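Local coordinates for protein lipocalin (Argas monolakensis, PDB 3BRN) that binds the biogenic amine serotonin inside a lipocalin beta-barrel and probably serves this soft tick as a biogenic amine-binding protein, at residues Gly25-Leu29 with Cys153-Pro157; Arg30-Lys34 with Asp133-Ala137; Cys40-Leu44 with Gln67-Leu71; Ser57-Gly61 with Gln70-Thr74. The contacts are given in a common frame with arbitrary orientation. Residues are numbered along the deposited sequence.

Contact 1 of 4, residues Gly25-Leu29 with Cys153-Pro157. With SRO (serotonin), chain C.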
loop_
_atom_site.group_PDB
_atom_site.type_symbol
_atom_site.label_atom_id
_atom_site.label_comp_id
_atom_site.label_asym_id
_atom_site.label_seq_id
_atom_site.Cartn_x
_atom_site.Cartn_y
_atom_site.Cartn_z
ATOM N N GLY A 25 3.477 -4.128 11.885
ATOM C CA GLY A 25 2.306 -4.596 11.140
ATOM C C GLY A 25 2.448 -4.594 9.625
ATOM O O GLY A 25 3.471 -5.043 9.067
ATOM N N GLY A 26 1.382 -4.158 8.956
ATOM C CA GLY A 26 1.343 -4.156 7.500
ATOM C C GLY A 26 0.178 -3.363 6.950
ATOM O O GLY A 26 -0.541 -2.707 7.704
ATOM N N TYR A 27 0.033 -3.400 5.624
ATOM C CA TYR A 27 -0.941 -2.590 4.898
ATOM C C TYR A 27 -1.805 -3.463 3.982
ATOM O O TYR A 27 -1.285 -4.300 3.235
ATOM C CB TYR A 27 -0.222 -1.517 4.062
ATOM C CG TYR A 27 0.350 -0.374 4.875
ATOM C CD1 TYR A 27 -0.273 0.866 4.905
ATOM C CD2 TYR A 27 1.567 -0.512 5.527
ATOM C CE1 TYR A 27 0.255 1.919 5.656
ATOM C CE2 TYR A 27 2.107 0.517 6.252
ATOM C CZ TYR A 27 1.467 1.734 6.297
ATOM O OH TYR A 27 1.997 2.721 7.085
ATOM N N TYR A 28 -3.123 -3.272 4.056
ATOM C CA TYR A 28 -4.036 -3.905 3.127
ATOM C C TYR A 28 -4.204 -2.980 1.945
ATOM O O TYR A 28 -4.314 -1.774 2.142
ATOM C CB TYR A 28 -5.417 -4.065 3.747
ATOM C CG TYR A 28 -5.511 -5.141 4.790
ATOM C CD1 TYR A 28 -5.418 -4.829 6.135
ATOM C CD2 TYR A 28 -5.724 -6.469 4.432
ATOM C CE1 TYR A 28 -5.613 -5.792 7.099
ATOM C CE2 TYR A 28 -5.849 -7.454 5.400
ATOM C CZ TYR A 28 -5.795 -7.103 6.725
ATOM O OH TYR A 28 -5.978 -8.052 7.707
ATOM N N LEU A 29 -4.416 -3.554 0.760
ATOM C CA LEU A 29 -4.805 -2.733 -0.386
ATOM C C LEU A 29 -6.306 -2.537 -0.219
ATOM O O LEU A 29 -7.049 -3.504 -0.270
ATOM C CB LEU A 29 -4.501 -3.430 -1.710
ATOM C CG LEU A 29 -5.046 -2.756 -2.991
ATOM C CD1 LEU A 29 -4.478 -1.350 -3.079
ATOM C CD2 LEU A 29 -4.555 -3.563 -4.186
ATOM N N CYS A 153 -11.908 -10.252 5.633
ATOM C CA CYS A 153 -10.491 -10.553 5.422
ATOM C C CYS A 153 -9.824 -10.973 6.737
ATOM O O CYS A 153 -9.984 -10.306 7.753
ATOM C CB CYS A 153 -9.754 -9.328 4.845
ATOM S SG CYS A 153 -10.095 -8.959 3.088
ATOM N N PRO A 154 -9.028 -12.053 6.714
ATOM C CA PRO A 154 -8.327 -12.405 7.946
ATOM C C PRO A 154 -7.368 -11.291 8.386
ATOM O O PRO A 154 -7.121 -10.352 7.619
ATOM C CB PRO A 154 -7.542 -13.672 7.563
ATOM C CG PRO A 154 -8.193 -14.184 6.314
ATOM C CD PRO A 154 -8.692 -12.956 5.601
ATOM N N PRO A 155 -6.929 -11.327 9.654
ATOM C CA PRO A 155 -5.924 -10.382 10.145
ATOM C C PRO A 155 -4.592 -10.677 9.477
ATOM O O PRO A 155 -4.412 -11.760 8.920
ATOM C CB PRO A 155 -5.837 -10.703 11.644
ATOM C CG PRO A 155 -7.069 -11.487 11.955
ATOM C CD PRO A 155 -7.368 -12.254 10.709
ATOM N N LEU A 156 -3.677 -9.714 9.493
ATOM C CA LEU A 156 -2.391 -9.920 8.842
ATOM C C LEU A 156 -1.572 -10.950 9.605
ATOM O O LEU A 156 -1.675 -11.040 10.833
ATOM C CB LEU A 156 -1.611 -8.599 8.677
ATOM C CG LEU A 156 -2.228 -7.580 7.711
ATOM C CD1 LEU A 156 -1.352 -6.337 7.532
ATOM C CD2 LEU A 156 -2.487 -8.231 6.374
ATOM N N PRO A 157 -0.864 -11.816 8.864
ATOM C CA PRO A 157 0.072 -12.771 9.454
ATOM C C PRO A 157 1.151 -12.056 10.274
ATOM O O PRO A 157 1.570 -12.527 11.331
ATOM C CB PRO A 157 0.694 -13.466 8.232
ATOM C CG PRO A 157 0.290 -12.647 7.037
ATOM C CD PRO A 157 -0.991 -11.985 7.408
ATOM O OXT PRO A 157 1.577 -10.947 9.948
HETATM O OH SRO C . 6.811 -2.983 0.519
HETATM C CZ3 SRO C . 5.842 -2.396 -0.258
HETATM C CH2 SRO C . 5.874 -2.654 -1.626
HETATM C CZ2 SRO C . 4.851 -2.186 -2.455
HETATM C CE2 SRO C . 3.866 -1.409 -1.864
HETATM N NE1 SRO C . 2.778 -0.745 -2.327
HETATM C CD1 SRO C . 2.139 -0.153 -1.290
HETATM C CG SRO C . 2.854 -0.413 -0.120
HETATM C CD2 SRO C . 3.948 -1.187 -0.499
HETATM C CE3 SRO C . 4.901 -1.665 0.261
HETATM C CB SRO C . 2.514 0.094 1.260
HETATM C CA SRO C . 3.586 1.091 1.743
HETATM N NZ SRO C . 3.311 1.428 3.144
#
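Strand residues Gly26-Leu29 run past the irregular C-terminal tail Cys153-Pro157 without pairing to it: the closest CA atoms, those of Gly26 and Leu156, are 7.0 Å apart, and no backbone-to-backbone hydrogen bond joins the segments. Side chains fill the gap. Leu156 points its CA-to-CB bond at the strand and lays CD1 against the backbone, 3.4 Å from Gly26 C and 3.8 Å from Tyr27 N. The space exists because Gly26 has no side chain; an ideal CB there would sit 2.8 Å from Leu156 CD1, a clash. Tyr28 supplies the polar link: its OH donates a hydrogen bond to Pro154 O at 2.6 Å, near the ring plane. Leu156 CD2 lies over one face of the same ring, 3.9 Å from the centroid and 26° off the normal, a CH-pi contact. Cys153, disulfide-bonded to Cys40, brings its CB within 4.4 Å of Tyr28 CE2. Tyr27 points away from the tail, into the pocket, where its CE2 is 3.5 Å from NZ of serotonin, with the amine over one ring face. Alternation between a residue facing the ligand and one facing outward is what a barrel wall gives; here the disulfide-tied C-terminal tail covers the outward side.

Contact 2 of 4, residues Arg30-Lys34 with Asp133-Ala137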
loop_
_atom_site.group_PDB
_atom_site.type_symbol
_atom_site.label_atom_id
_atom_site.label_comp_id
_atom_site.label_asym_id
_atom_site.label_seq_id
_atom_site.Cartn_x
_atom_site.Cartn_y
_atom_site.Cartn_z
ATOM N N ARG A 30 -6.699 -1.331 0.210
ATOM C CA ARG A 30 -8.082 -1.032 0.566
ATOM C C ARG A 30 -8.958 -0.727 -0.648
ATOM O O ARG A 30 -10.099 -1.192 -0.732
ATOM C CB ARG A 30 -8.130 0.120 1.583
ATOM C CG ARG A 30 -9.533 0.585 1.996
ATOM C CD ARG A 30 -10.378 -0.537 2.632
ATOM N NE ARG A 30 -11.736 -0.077 2.918
ATOM C CZ ARG A 30 -12.691 0.078 2.003
ATOM N NH1 ARG A 30 -12.467 -0.223 0.731
ATOM N NH2 ARG A 30 -13.883 0.521 2.361
ATOM N N LYS A 31 -8.483 0.156 -1.523
ATOM C CA LYS A 31 -9.228 0.485 -2.751
ATOM C C LYS A 31 -8.237 0.604 -3.890
ATOM O O LYS A 31 -7.151 1.128 -3.689
ATOM C CB LYS A 31 -9.957 1.830 -2.612
ATOM C CG LYS A 31 -10.909 1.949 -1.422
ATOM C CD LYS A 31 -11.636 3.281 -1.440
ATOM C CE LYS A 31 -12.546 3.441 -0.223
ATOM N NZ LYS A 31 -12.821 4.873 0.052
ATOM N N THR A 32 -8.689 0.309 -5.112
ATOM C CA THR A 32 -7.853 0.497 -6.303
ATOM C C THR A 32 -8.723 0.830 -7.516
ATOM O O THR A 32 -9.918 0.521 -7.532
ATOM C CB THR A 32 -6.951 -0.756 -6.578
ATOM O OG1 THR A 32 -6.180 -0.554 -7.767
ATOM C CG2 THR A 32 -7.792 -2.028 -6.746
ATOM N N THR A 33 -8.156 1.554 -8.484
ATOM C CA THR A 33 -8.837 1.768 -9.760
ATOM C C THR A 33 -8.511 0.651 -10.752
ATOM O O THR A 33 -8.934 0.702 -11.902
ATOM C CB THR A 33 -8.486 3.142 -10.392
ATOM O OG1 THR A 33 -7.068 3.226 -10.593
ATOM C CG2 THR A 33 -8.949 4.297 -9.460
ATOM N N LYS A 34 -7.689 -0.313 -10.347
ATOM C CA LYS A 34 -7.445 -1.456 -11.224
ATOM C C LYS A 34 -8.402 -2.596 -10.845
ATOM O O LYS A 34 -8.450 -3.001 -9.678
ATOM C CB LYS A 34 -5.990 -1.929 -11.100
ATOM C CG LYS A 34 -5.697 -3.273 -11.768
ATOM C CD LYS A 34 -4.211 -3.596 -11.714
ATOM C CE LYS A 34 -3.944 -5.085 -11.937
ATOM N NZ LYS A 34 -2.496 -5.425 -11.743
ATOM N N ASP A 133 -8.335 9.361 2.183
ATOM C CA ASP A 133 -9.574 9.241 1.470
ATOM C C ASP A 133 -9.730 10.459 0.572
ATOM O O ASP A 133 -10.047 10.353 -0.548
ATOM C CB ASP A 133 -10.735 9.139 2.430
ATOM C CG ASP A 133 -11.252 7.741 2.584
ATOM O OD1 ASP A 133 -11.085 6.941 1.687
ATOM O OD2 ASP A 133 -11.853 7.466 3.619
ATOM N N THR A 134 -9.478 11.624 1.112
ATOM C CA THR A 134 -9.563 12.844 0.330
ATOM C C THR A 134 -8.621 12.822 -0.874
ATOM O O THR A 134 -8.948 13.357 -1.932
ATOM C CB THR A 134 -9.267 14.095 1.190
ATOM O OG1 THR A 134 -10.161 14.134 2.309
ATOM C CG2 THR A 134 -9.431 15.357 0.368
ATOM N N LYS A 135 -7.413 12.304 -0.683
ATOM C CA LYS A 135 -6.412 12.326 -1.747
ATOM C C LYS A 135 -6.772 11.291 -2.802
ATOM O O LYS A 135 -6.647 11.535 -4.009
ATOM C CB LYS A 135 -5.015 12.058 -1.178
ATOM C CG LYS A 135 -3.919 11.884 -2.223
ATOM C CD LYS A 135 -3.529 13.216 -2.855
ATOM C CE LYS A 135 -2.505 12.993 -3.975
ATOM N NZ LYS A 135 -2.021 14.325 -4.476
ATOM N N PHE A 136 -7.177 10.114 -2.339
ATOM C CA PHE A 136 -7.529 9.039 -3.263
ATOM C C PHE A 136 -8.712 9.463 -4.141
ATOM O O PHE A 136 -8.684 9.284 -5.375
ATOM C CB PHE A 136 -7.812 7.732 -2.491
ATOM C CG PHE A 136 -8.274 6.596 -3.372
ATOM C CD1 PHE A 136 -7.365 5.921 -4.174
ATOM C CD2 PHE A 136 -9.622 6.293 -3.488
ATOM C CE1 PHE A 136 -7.777 4.905 -5.041
ATOM C CE2 PHE A 136 -10.051 5.284 -4.359
ATOM C CZ PHE A 136 -9.109 4.591 -5.132
ATOM N N ALA A 137 -9.694 10.114 -3.533
ATOM C CA ALA A 137 -10.828 10.674 -4.289
ATOM C C ALA A 137 -10.371 11.680 -5.325
ATOM O O ALA A 137 -10.850 11.664 -6.459
ATOM C CB ALA A 137 -11.868 11.308 -3.352
#
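Packing of a helix against the outside of a beta-barrel, a hallmark of the lipocalin fold, brings helix 131-140 beside strand 26-32. The short axes of strand 30-32 and helix 133-137 run nearly parallel, 13° apart, with a closest approach of 10.9 Å, so side chains must bridge the space. Phe136 points toward the strand, and its CZ lies 3.8 Å from Lys31 CB and 4.3 Å from Thr33 CG2. Beyond this ring contact, the extended Lys31 side chain carries NZ to Asp133 OD1 at 3.2 Å, a hydrogen-bonded salt bridge; Asp133 OD2 accepts from Tyr129 N. Arg30 and Lys31 both face Leu117 across the sheet, forming a classic beta bulge, and Leu117 also touches Asp133 and Phe136. Thr32 turns away from the helix, and its OG1 accepts from Lys34 N at 3.0 Å with a 167° angle, an ST turn where the strand ends. Phe136 packing and the Lys31-Asp133 salt bridge thus fix the helix outside the barrel, as helices flank the barrel in lipocalins.

Contact 3 of 4, residues Cys40-Leu44 with Gln67-Leu71. With SRO (serotonin), chain C.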
loop_
_atom_site.group_PDB
_atom_site.type_symbol
_atom_site.label_atom_id
_atom_site.label_comp_id
_atom_site.label_asym_id
_atom_site.label_seq_id
_atom_site.Cartn_x
_atom_site.Cartn_y
_atom_site.Cartn_z
ATOM N N CYS A 40 -8.189 -9.149 -0.347
ATOM C CA CYS A 40 -7.349 -9.114 0.858
ATOM C C CYS A 40 -5.854 -9.044 0.581
ATOM O O CYS A 40 -5.045 -9.519 1.391
ATOM C CB CYS A 40 -7.655 -10.294 1.790
ATOM S SG CYS A 40 -9.416 -10.615 2.083
ATOM N N ALA A 41 -5.486 -8.409 -0.530
ATOM C CA ALA A 41 -4.082 -8.237 -0.898
ATOM C C ALA A 41 -3.401 -7.355 0.145
ATOM O O ALA A 41 -4.007 -6.413 0.652
ATOM C CB ALA A 41 -3.970 -7.615 -2.299
ATOM N N TYR A 42 -2.187 -7.717 0.552
ATOM C CA TYR A 42 -1.500 -6.965 1.599
ATOM C C TYR A 42 0.016 -7.090 1.473
ATOM O O TYR A 42 0.520 -7.885 0.696
ATOM C CB TYR A 42 -1.901 -7.486 2.988
ATOM C CG TYR A 42 -1.228 -8.810 3.331
ATOM C CD1 TYR A 42 -1.782 -10.022 2.913
ATOM C CD2 TYR A 42 -0.006 -8.844 4.015
ATOM C CE1 TYR A 42 -1.148 -11.228 3.169
ATOM C CE2 TYR A 42 0.646 -10.062 4.278
ATOM C CZ TYR A 42 0.077 -11.245 3.814
ATOM O OH TYR A 42 0.682 -12.466 4.055
ATOM N N VAL A 43 0.714 -6.158 2.107
ATOM C CA VAL A 43 2.154 -6.237 2.263
ATOM C C VAL A 43 2.407 -6.124 3.754
ATOM O O VAL A 43 1.585 -5.564 4.473
ATOM C CB VAL A 43 2.894 -5.065 1.549
ATOM C CG1 VAL A 43 2.765 -5.180 0.048
ATOM C CG2 VAL A 43 2.406 -3.690 2.059
ATOM N N LEU A 44 3.508 -6.718 4.220
ATOM C CA LEU A 44 3.970 -6.497 5.583
ATOM C C LEU A 44 5.128 -5.508 5.517
ATOM O O LEU A 44 5.925 -5.560 4.576
ATOM C CB LEU A 44 4.473 -7.813 6.202
ATOM C CG LEU A 44 3.437 -8.883 6.573
ATOM C CD1 LEU A 44 4.106 -10.017 7.370
ATOM C CD2 LEU A 44 2.323 -8.275 7.398
ATOM N N GLN A 67 -6.985 -18.746 4.324
ATOM C CA GLN A 67 -5.726 -18.304 4.925
ATOM C C GLN A 67 -4.976 -17.226 4.148
ATOM O O GLN A 67 -5.030 -17.171 2.922
ATOM C CB GLN A 67 -4.813 -19.497 5.185
ATOM C CG GLN A 67 -5.411 -20.508 6.141
ATOM C CD GLN A 67 -4.411 -21.552 6.553
ATOM O OE1 GLN A 67 -3.509 -21.895 5.639
ATOM N NE2 GLN A 67 -4.395 -21.989 7.703
ATOM N N MET A 68 -4.263 -16.374 4.880
ATOM C CA MET A 68 -3.394 -15.367 4.267
ATOM C C MET A 68 -2.084 -16.034 3.870
ATOM O O MET A 68 -1.305 -16.440 4.740
ATOM C CB MET A 68 -3.085 -14.250 5.270
ATOM C CG MET A 68 -4.266 -13.391 5.677
ATOM S SD MET A 68 -5.026 -12.615 4.239
ATOM C CE MET A 68 -5.022 -10.881 4.710
ATOM N N ILE A 69 -1.837 -16.167 2.570
ATOM C CA ILE A 69 -0.575 -16.745 2.111
ATOM C C ILE A 69 0.523 -15.692 2.100
ATOM O O ILE A 69 0.262 -14.505 1.845
ATOM C CB ILE A 69 -0.679 -17.359 0.700
ATOM C CG1 ILE A 69 -0.970 -16.269 -0.329
ATOM C CG2 ILE A 69 -1.700 -18.510 0.672
ATOM C CD1 ILE A 69 -0.683 -16.673 -1.763
ATOM N N GLN A 70 1.751 -16.131 2.367
ATOM C CA GLN A 70 2.905 -15.232 2.389
ATOM C C GLN A 70 3.873 -15.557 1.269
ATOM O O GLN A 70 4.268 -16.704 1.091
ATOM C CB GLN A 70 3.637 -15.338 3.720
ATOM C CG GLN A 70 2.755 -15.169 4.930
ATOM C CD GLN A 70 3.526 -15.337 6.216
ATOM O OE1 GLN A 70 4.848 -15.253 6.122
ATOM N NE2 GLN A 70 2.947 -15.569 7.279
ATOM N N LEU A 71 4.243 -14.538 0.507
ATOM C CA LEU A 71 5.242 -14.661 -0.540
ATOM C C LEU A 71 6.256 -13.547 -0.280
ATOM O O LEU A 71 6.019 -12.693 0.573
ATOM C CB LEU A 71 4.592 -14.477 -1.915
ATOM C CG LEU A 71 3.449 -15.457 -2.211
ATOM C CD1 LEU A 71 2.815 -15.176 -3.557
ATOM C CD2 LEU A 71 3.968 -16.877 -2.167
HETATM O OH SRO C . 6.811 -2.983 0.519
HETATM C CZ3 SRO C . 5.842 -2.396 -0.258
HETATM C CH2 SRO C . 5.874 -2.654 -1.626
HETATM C CZ2 SRO C . 4.851 -2.186 -2.455
HETATM C CE2 SRO C . 3.866 -1.409 -1.864
HETATM N NE1 SRO C . 2.778 -0.745 -2.327
HETATM C CD1 SRO C . 2.139 -0.153 -1.290
HETATM C CG SRO C . 2.854 -0.413 -0.120
HETATM C CD2 SRO C . 3.948 -1.187 -0.499
HETATM C CE3 SRO C . 4.901 -1.665 0.261
HETATM C CB SRO C . 2.514 0.094 1.260
HETATM C CA SRO C . 3.586 1.091 1.743
HETATM N NZ SRO C . 3.311 1.428 3.144
#
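A tyrosine side chain, not backbone pairing, links these two strands: Tyr42 OH donates a hydrogen bond to the backbone Ile69 O at 3.0 Å. The strands are not sheet neighbours. The axes of 42-44 and 67-71 come no closer than 9.0 Å and cross at -56°, and even the nearest CA pair, Cys40 and Met68, is 8.1 Å apart. Tyr42 spans the gap, its CA-to-CB bond directed at the other strand. Met68 meets it from there: CE lies 3.8 Å from Tyr42 CD1, 3.6 Å from Cys40 O and 4.0 Å from Cys40 CB. SD is 5.2 Å from the Tyr42 ring centroid, 55° off the normal, an oblique Met-aromatic contact. Gln70 CG approaches Tyr42 OH at 3.5 Å. Pro157 touches Tyr42, Met68 and Gln70, while Cys40 is held to Cys153 by a disulfide, so the C-terminal tail borders the same cluster. Val43, next along the strand, faces the other way, and its CG2 is 3.7 Å from CE3 of serotonin. Gly61 of the intervening strand 55-64 has no side chain, so the tyrosine lies across it (Tyr42 CE1 to Gly61 CA 3.4 Å) outside a lipocalin barrel wall, with the pocket on the Val43 side.

Contact 4 of 4, residues Ser57-Gly61 with Gln70-Thr74. With SRO (serotonin), chain C.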
loop_
_atom_site.group_PDB
_atom_site.type_symbol
_atom_site.label_atom_id
_atom_site.label_comp_id
_atom_site.label_asym_id
_atom_site.label_seq_id
_atom_site.Cartn_x
_atom_site.Cartn_y
_atom_site.Cartn_z
ATOM N N SER A 57 14.062 -7.392 1.613
ATOM C CA SER A 57 12.984 -8.349 1.373
ATOM C C SER A 57 11.743 -7.878 2.098
ATOM O O SER A 57 11.836 -7.249 3.152
ATOM C CB SER A 57 13.360 -9.735 1.928
ATOM O OG SER A 57 14.510 -10.263 1.301
ATOM N N PHE A 58 10.573 -8.238 1.571
ATOM C CA PHE A 58 9.332 -7.987 2.282
ATOM C C PHE A 58 8.343 -9.071 1.924
ATOM O O PHE A 58 8.497 -9.750 0.909
ATOM C CB PHE A 58 8.756 -6.603 1.951
ATOM C CG PHE A 58 8.182 -6.499 0.567
ATOM C CD1 PHE A 58 9.014 -6.381 -0.531
ATOM C CD2 PHE A 58 6.810 -6.516 0.366
ATOM C CE1 PHE A 58 8.500 -6.352 -1.798
ATOM C CE2 PHE A 58 6.284 -6.467 -0.898
ATOM C CZ PHE A 58 7.129 -6.353 -1.991
ATOM N N THR A 59 7.422 -9.327 2.841
ATOM C CA THR A 59 6.382 -10.328 2.634
ATOM C C THR A 59 5.124 -9.660 2.089
ATOM O O THR A 59 4.806 -8.525 2.452
ATOM C CB THR A 59 6.049 -11.049 3.945
ATOM O OG1 THR A 59 7.248 -11.619 4.497
ATOM C CG2 THR A 59 5.003 -12.156 3.725
ATOM N N TYR A 60 4.452 -10.352 1.178
ATOM C CA TYR A 60 3.193 -9.891 0.620
ATOM C C TYR A 60 2.303 -11.096 0.382
ATOM O O TYR A 60 2.752 -12.252 0.473
ATOM C CB TYR A 60 3.419 -9.132 -0.682
ATOM C CG TYR A 60 3.794 -10.006 -1.850
ATOM C CD1 TYR A 60 5.116 -10.358 -2.076
ATOM C CD2 TYR A 60 2.829 -10.440 -2.763
ATOM C CE1 TYR A 60 5.467 -11.166 -3.138
ATOM C CE2 TYR A 60 3.177 -11.235 -3.844
ATOM C CZ TYR A 60 4.504 -11.599 -4.021
ATOM O OH TYR A 60 4.885 -12.364 -5.108
ATOM N N GLY A 61 1.012 -10.849 0.251
ATOM C CA GLY A 61 0.091 -11.957 0.135
ATOM C C GLY A 61 -1.324 -11.553 -0.161
ATOM O O GLY A 61 -1.598 -10.451 -0.633
ATOM N N GLN A 70 1.751 -16.131 2.367
ATOM C CA GLN A 70 2.905 -15.232 2.389
ATOM C C GLN A 70 3.873 -15.557 1.269
ATOM O O GLN A 70 4.268 -16.704 1.091
ATOM C CB GLN A 70 3.637 -15.338 3.720
ATOM C CG GLN A 70 2.755 -15.169 4.930
ATOM C CD GLN A 70 3.526 -15.337 6.216
ATOM O OE1 GLN A 70 4.848 -15.253 6.122
ATOM N NE2 GLN A 70 2.947 -15.569 7.279
ATOM N N LEU A 71 4.243 -14.538 0.507
ATOM C CA LEU A 71 5.242 -14.661 -0.540
ATOM C C LEU A 71 6.256 -13.547 -0.280
ATOM O O LEU A 71 6.019 -12.693 0.573
ATOM C CB LEU A 71 4.592 -14.477 -1.915
ATOM C CG LEU A 71 3.449 -15.457 -2.211
ATOM C CD1 LEU A 71 2.815 -15.176 -3.557
ATOM C CD2 LEU A 71 3.968 -16.877 -2.167
ATOM N N THR A 72 7.447 -13.658 -0.855
ATOM C CA THR A 72 8.463 -12.639 -0.630
ATOM C C THR A 72 8.967 -12.072 -1.935
ATOM O O THR A 72 8.962 -12.746 -2.969
ATOM C CB THR A 72 9.680 -13.141 0.210
ATOM O OG1 THR A 72 10.461 -14.051 -0.572
ATOM C CG2 THR A 72 9.233 -13.817 1.496
ATOM N N ALA A 73 9.334 -10.794 -1.886
ATOM C CA ALA A 73 9.929 -10.116 -3.014
ATOM C C ALA A 73 10.889 -9.055 -2.477
ATOM O O ALA A 73 11.107 -8.953 -1.265
ATOM C CB ALA A 73 8.855 -9.480 -3.875
ATOM N N THR A 74 11.529 -8.344 -3.388
ATOM C CA THR A 74 12.462 -7.297 -3.017
ATOM C C THR A 74 11.824 -5.944 -3.290
ATOM O O THR A 74 11.063 -5.793 -4.242
ATOM C CB THR A 74 13.745 -7.420 -3.830
ATOM O OG1 THR A 74 14.327 -8.699 -3.570
ATOM C CG2 THR A 74 14.767 -6.293 -3.469
HETATM O OH SRO C . 6.811 -2.983 0.519
HETATM C CZ3 SRO C . 5.842 -2.396 -0.258
HETATM C CH2 SRO C . 5.874 -2.654 -1.626
HETATM C CZ2 SRO C . 4.851 -2.186 -2.455
HETATM C CE2 SRO C . 3.866 -1.409 -1.864
HETATM N NE1 SRO C . 2.778 -0.745 -2.327
HETATM C CD1 SRO C . 2.139 -0.153 -1.290
HETATM C CG SRO C . 2.854 -0.413 -0.120
HETATM C CD2 SRO C . 3.948 -1.187 -0.499
HETATM C CE3 SRO C . 4.901 -1.665 0.261
HETATM C CB SRO C . 2.514 0.094 1.260
HETATM C CA SRO C . 3.586 1.091 1.743
HETATM N NZ SRO C . 3.311 1.428 3.144
#
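Ser57, in the antiparallel hairpin of strands 55-64 and 67-78, faces Thr74 in a non-hydrogen-bonded pair, CA atoms 4.5 Å apart, and its CA makes a CA-H...O contact with Ala73 O at 3.3 Å. Phe58 follows in a hydrogen-bonded pair with Ala73: Phe58 N to Ala73 O is 3.0 Å (155°) and Ala73 N to Phe58 O is 3.1 Å (161°). Its CE1 is 3.8 Å from Ala73 CB, and serotonin OH stands over one ring face, 3.5 Å from Phe58 CD2. Thr59 pairs with Thr72 on the sheet face it shares with Ser57; its CG2 lies 3.5 Å from Gln70 CB. Tyr60 returns to the Phe58 side and pairs with Leu71 through Tyr60 N to Leu71 O at 2.9 Å and Leu71 N to Tyr60 O at 2.7 Å. Leu71 CB sits over the Tyr60 ring, 3.8 Å from the centroid, a CH-pi contact. Gly61 N bonds to Tyr42 O of the strand on the other side, and its missing side chain leaves room for the Tyr42 ring on the Thr59 face. The chemistry is thus two-sided: the Phe58 face is aromatic and aliphatic, and Phe58 itself reaches serotonin, whereas the Thr59 face is mostly polar, partly covered by Leu44 and Tyr42.

In the fold
All four contacts involve strands of one curled antiparallel sheet, in which strand 26-32 adjoins 42-44, 42-44 adjoins 55-64, and 55-64 adjoins 67-78. Contacts 1 and 3, centres 7 Å apart, are tied by the Cys153 SG-Cys40 SG disulfide (2.1 Å) and by Leu29 N to Ala41 O at 2.9 Å. Contacts 3 and 4, centres 8 Å apart, share Gln70 and Leu71; Leu44 N lies 2.8 Å from Thr59 O. Tyr27, Val43 and Phe58, from contacts 1, 3 and 4, line the serotonin pocket. Contact 2 continues strand 26-32 from contact 1, with its centre about 17 Å from that of contact 1 and 23 Å from that of contact 4; the Thr32 side chain is about 10 Å from serotonin.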